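Local coordinates for putative secreted protein (Streptomyces coelicolor A3, PDB 2QF9) that is of unknown function but is probably secreted and belongs to the all-helical DUF305 family of the ferritin clan, at residues D108-Q111 against A112-Y116; M120-H123 against H124-G127. All coordinates share one frame; numbering follows the deposited sequence. Where two conformers were deposited one is given.

Contact 1: residues D108-Q111 against A112-Y116; sequences DGKQ and AEVYY
Glu-113 lays its side chain against the peptide that joins Gly-109 to Lys-110, and this is the tight part of the contact. Its first torsion (chi1 -66°) sets CG beside the backbone N, and Glu-113 CG lies 3.4 Å from Gly-109 O. The extended chain beyond it carries Glu-113 OE2 to 3.2 Å from Gly-109 C. The carboxylate finds its partners elsewhere: OE1 forms a salt bridge with Arg-168 and OE2 a hydrogen bond with Thr-34. A negative group this close to a helix's amino end probably also gains from the peptide dipoles there. Gly-109 suits its place because its phi is positive (49°), a region that glycine enters easily. Ala-112 is buried, and its methyl CB sits 3.5 Å from Gly-109 O, small enough to fit against Arg-33. This is the amino-terminal turn of helix 109-137, one of the long helices of a bundle consistent with the four-helix core of the ferritin clan. Near the start of the helix the bond from Ala-112 N to Asp-108 O is somewhat long, 3.2 Å, and the donor stands well above the carbonyl plane. By Val-114 the pattern has become regular, and Val-114 N reaches Lys-110 O at 2.9 Å. The opposite character belongs to Lys-110 and Gln-111, both exposed, whose polar chains suit solvent. Lys-110 touches Val-114 only loosely, CG to CG2 at 4.3 Å. Gln-111 is extended beyond CG, and Asp-108, in the conformer described, pairs with Arg-33 in a salt bridge.

Contact 2: residues M120-H123 against H124-G127; sequences MTEH and HRGG
The backbone N-H groups of His-124, Arg-125, Gly-126 and Gly-127 bond in turn to the carbonyls of Met-120, Thr-121, Glu-122 and His-123, a regular alpha-helical ladder whose shortest rung is His-124 N to Met-120 O at 2.7 Å. One turn apart, Met-120 (deposited as selenomethionine, one of two conformers described) has CG anti to its backbone nitrogen (chi1 -171°), and this CG lies off-centre over the His-124 ring, 4.1 Å from its centroid, in a CH-pi contact. The bend at chi2 then brings SE of Met-120 obliquely to 3.7 Å from CE1 of His-124. The long, flexible, apolar chain of a methionine suits this buried site, where it also packs on Met-26, Ile-46 and Met-161 of three neighbouring helices. His-123 and His-124 share a water, which lies 2.8 Å from His-123 ND1, in that ring's plane, and 2.7 Å from His-124 ND1. NE2 of His-124 is hydrogen-bonded to Glu-157; both ring nitrogens thus have a partner, which probably fixes the ring's rotation. A leucine in place of His-124 would probably leave the water without one of its two histidine partners and cost Glu-157 OE1 its bond to NE2. On another flank Thr-121 and Arg-125 run side by side, CG2 to NE at 4.1 Å; Thr-121 OG1 bonds to Leu-117 O, and Arg-125 pairs with Glu-172, its long chain suiting an exposed position. Buried Gly-126 and Gly-127 take up little room. The chemistry implies a small polar network within the helix bundle, the buried nitrogens of His-124 satisfied by Glu-157 and a water.

From the N terminus the chain runs through helices 8-31, 37-63 and 98-106 before it enters helix 109-137, which carries both contacts. Contact 1 forms at the start of that helix and contact 2 further along it, their centres about 17 Å apart. Each joins neighbouring turns, so neither closes a loop; they stand in series and do not nest or cross. Contact 1 faces the connection between helices 8-31 and 37-63, helix 98-106 and the chain beyond helix 141-167, and its Tyr-116 end already touches helices 8-31 and 37-63. Contact 2 lies nearer the centre of the chain, where helix 109-137 packs on those two and on helix 141-167. Together they follow one helix from the bundle's end to its interior.

Contact 1: residues D108-Q111 against A112-Y116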
loop_
_atom_site.group_PDB
_atom_site.type_symbol
_atom_site.label_atom_id
_atom_site.label_comp_id
_atom_site.label_asym_id
_atom_site.label_seq_id
_atom_site.Cartn_x
_atom_site.Cartn_y
_atom_site.Cartn_z
ATOM N N ASP A 108 13.569 -6.254 19.871
ATOM C CA ASP A 108 13.332 -7.634 19.442
ATOM C C ASP A 108 12.135 -8.236 20.164
ATOM O O ASP A 108 11.841 -7.852 21.307
ATOM C CB ASP A 108 14.571 -8.502 19.734
ATOM C CG ASP A 108 15.725 -8.195 18.795
ATOM O OD1 ASP A 108 16.723 -7.609 19.251
ATOM O OD2 ASP A 108 15.619 -8.514 17.590
ATOM N N GLY A 109 11.467 -9.190 19.510
ATOM C CA GLY A 109 10.439 -10.005 20.152
ATOM C C GLY A 109 9.433 -9.189 20.925
ATOM O O GLY A 109 8.936 -8.176 20.421
ATOM N N LYS A 110 9.172 -9.592 22.167
ATOM C CA LYS A 110 8.091 -8.970 22.922
ATOM C C LYS A 110 8.318 -7.468 23.140
ATOM O O LYS A 110 7.365 -6.686 23.121
ATOM C CB LYS A 110 7.861 -9.670 24.267
ATOM C CG LYS A 110 6.525 -9.259 24.875
ATOM C CD LYS A 110 6.052 -10.186 25.979
ATOM C CE LYS A 110 6.557 -9.748 27.336
ATOM N NZ LYS A 110 6.095 -10.762 28.369
ATOM N N GLN A 111 9.568 -7.069 23.359
ATOM C CA GLN A 111 9.863 -5.653 23.574
ATOM C C GLN A 111 9.511 -4.823 22.327
ATOM O O GLN A 111 8.943 -3.729 22.443
ATOM C CB GLN A 111 11.324 -5.436 23.962
ATOM C CG GLN A 111 11.695 -5.873 25.366
ATOM C CD GLN A 111 13.087 -5.395 25.765
ATOM O OE1 GLN A 111 13.797 -4.769 24.972
ATOM N NE2 GLN A 111 13.480 -5.681 27.007
ATOM N N ALA A 112 9.837 -5.356 21.147
ATOM C CA ALA A 112 9.441 -4.705 19.883
ATOM C C ALA A 112 7.921 -4.674 19.715
ATOM O O ALA A 112 7.357 -3.658 19.274
ATOM C CB ALA A 112 10.116 -5.391 18.686
ATOM N N GLU A 113 7.255 -5.777 20.055
ATOM C CA GLU A 113 5.788 -5.832 19.981
ATOM C C GLU A 113 5.162 -4.736 20.851
ATOM O O GLU A 113 4.307 -3.959 20.395
ATOM C CB GLU A 113 5.280 -7.205 20.449
ATOM C CG GLU A 113 5.683 -8.352 19.534
ATOM C CD GLU A 113 5.677 -9.690 20.264
ATOM O OE1 GLU A 113 4.743 -9.907 21.051
ATOM O OE2 GLU A 113 6.602 -10.494 20.043
ATOM N N VAL A 114 5.610 -4.663 22.105
ATOM C CA VAL A 114 5.059 -3.683 23.047
ATOM C C VAL A 114 5.293 -2.266 22.534
ATOM O O VAL A 114 4.383 -1.428 22.532
ATOM C CB VAL A 114 5.687 -3.896 24.447
ATOM C CG1 VAL A 114 5.443 -2.690 25.370
ATOM C CG2 VAL A 114 5.112 -5.200 25.063
ATOM N N TYR A 115 6.508 -2.004 22.094
ATOM C CA TYR A 115 6.871 -0.642 21.673
ATOM C C TYR A 115 6.066 -0.227 20.442
ATOM O O TYR A 115 5.575 0.893 20.376
ATOM C CB TYR A 115 8.367 -0.526 21.418
ATOM C CG TYR A 115 8.837 0.921 21.441
ATOM C CD1 TYR A 115 8.764 1.667 22.626
ATOM C CD2 TYR A 115 9.348 1.535 20.307
ATOM C CE1 TYR A 115 9.188 2.996 22.664
ATOM C CE2 TYR A 115 9.767 2.856 20.330
ATOM C CZ TYR A 115 9.690 3.584 21.512
ATOM O OH TYR A 115 10.096 4.905 21.567
ATOM N N TYR A 116 5.892 -1.161 19.507
ATOM C CA TYR A 116 5.054 -0.954 18.318
ATOM C C TYR A 116 3.608 -0.650 18.717
ATOM O O TYR A 116 2.997 0.298 18.217
ATOM C CB TYR A 116 5.104 -2.213 17.445
ATOM C CG TYR A 116 4.129 -2.203 16.303
ATOM C CD1 TYR A 116 4.374 -1.438 15.146
ATOM C CD2 TYR A 116 2.928 -2.941 16.379
ATOM C CE1 TYR A 116 3.471 -1.430 14.087
ATOM C CE2 TYR A 116 2.015 -2.935 15.331
ATOM C CZ TYR A 116 2.280 -2.175 14.188
ATOM O OH TYR A 116 1.397 -2.179 13.148
#

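Contact 2: residues M120-H123 against H124-G127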
loop_
_atom_site.group_PDB
_atom_site.type_symbol
_atom_site.label_atom_id
_atom_site.label_comp_id
_atom_site.label_asym_id
_atom_site.label_seq_id
_atom_site.Cartn_x
_atom_site.Cartn_y
_atom_site.Cartn_z
HETATM N N MSE A 120 1.789 2.805 17.978
HETATM C CA MSE A 120 0.646 2.783 17.074
HETATM C C MSE A 120 -0.626 3.257 17.804
HETATM O O MSE A 120 -1.501 3.877 17.199
HETATM C CB MSE A 120 0.469 1.391 16.461
HETATM C CG MSE A 120 -0.560 1.339 15.348
HETATM SE SE MSE A 120 -0.104 2.434 13.773
HETATM C CE MSE A 120 1.114 1.179 12.905
ATOM N N THR A 121 -0.721 2.976 19.102
ATOM C CA THR A 121 -1.850 3.480 19.878
ATOM C C THR A 121 -1.875 5.023 19.818
ATOM O O THR A 121 -2.912 5.649 19.492
ATOM C CB THR A 121 -1.845 2.933 21.342
ATOM O OG1 THR A 121 -2.128 1.529 21.313
ATOM C CG2 THR A 121 -2.894 3.639 22.204
ATOM N N GLU A 122 -0.721 5.629 20.072
ATOM C CA GLU A 122 -0.603 7.080 20.000
ATOM C C GLU A 122 -0.870 7.592 18.578
ATOM O O GLU A 122 -1.542 8.614 18.379
ATOM C CB GLU A 122 0.774 7.503 20.494
ATOM C CG GLU A 122 1.024 8.998 20.487
ATOM C CD GLU A 122 0.075 9.802 21.368
ATOM O OE1 GLU A 122 -0.753 9.230 22.128
ATOM O OE2 GLU A 122 0.165 11.038 21.288
ATOM N N HIS A 123 -0.340 6.862 17.606
ATOM C CA HIS A 123 -0.494 7.195 16.197
ATOM C C HIS A 123 -1.980 7.199 15.806
ATOM O O HIS A 123 -2.454 8.152 15.190
ATOM C CB HIS A 123 0.290 6.202 15.356
ATOM C CG HIS A 123 0.705 6.732 14.022
ATOM N ND1 HIS A 123 -0.013 6.506 12.869
ATOM C CD2 HIS A 123 1.777 7.467 13.657
ATOM C CE1 HIS A 123 0.603 7.075 11.849
ATOM N NE2 HIS A 123 1.688 7.671 12.302
ATOM N N HIS A 124 -2.690 6.136 16.182
ATOM C CA HIS A 124 -4.139 6.025 15.978
ATOM C C HIS A 124 -4.911 7.156 16.663
ATOM O O HIS A 124 -5.843 7.703 16.065
ATOM C CB HIS A 124 -4.650 4.673 16.478
ATOM C CG HIS A 124 -4.534 3.562 15.480
ATOM N ND1 HIS A 124 -3.616 3.559 14.444
ATOM C CD2 HIS A 124 -5.230 2.404 15.373
ATOM C CE1 HIS A 124 -3.773 2.454 13.732
ATOM N NE2 HIS A 124 -4.748 1.739 14.273
ATOM N N ARG A 125 -4.522 7.504 17.896
ATOM C CA ARG A 125 -5.190 8.598 18.616
ATOM C C ARG A 125 -5.108 9.915 17.833
ATOM O O ARG A 125 -6.126 10.600 17.668
ATOM C CB ARG A 125 -4.676 8.740 20.043
ATOM C CG ARG A 125 -5.155 7.631 20.967
ATOM C CD ARG A 125 -4.987 8.023 22.448
ATOM N NE ARG A 125 -5.079 6.873 23.359
ATOM C CZ ARG A 125 -6.197 6.205 23.642
ATOM N NH1 ARG A 125 -7.364 6.541 23.081
ATOM N NH2 ARG A 125 -6.149 5.188 24.497
ATOM N N GLY A 126 -3.912 10.227 17.320
ATOM C CA GLY A 126 -3.683 11.430 16.507
ATOM C C GLY A 126 -4.511 11.368 15.224
ATOM O O GLY A 126 -5.121 12.357 14.811
ATOM N N GLY A 127 -4.511 10.192 14.604
ATOM C CA GLY A 127 -5.269 9.911 13.372
ATOM C C GLY A 127 -6.761 10.151 13.525
ATOM O O GLY A 127 -7.401 10.759 12.648
HETATM O O HOH W 1 -2.586 5.351 12.651
#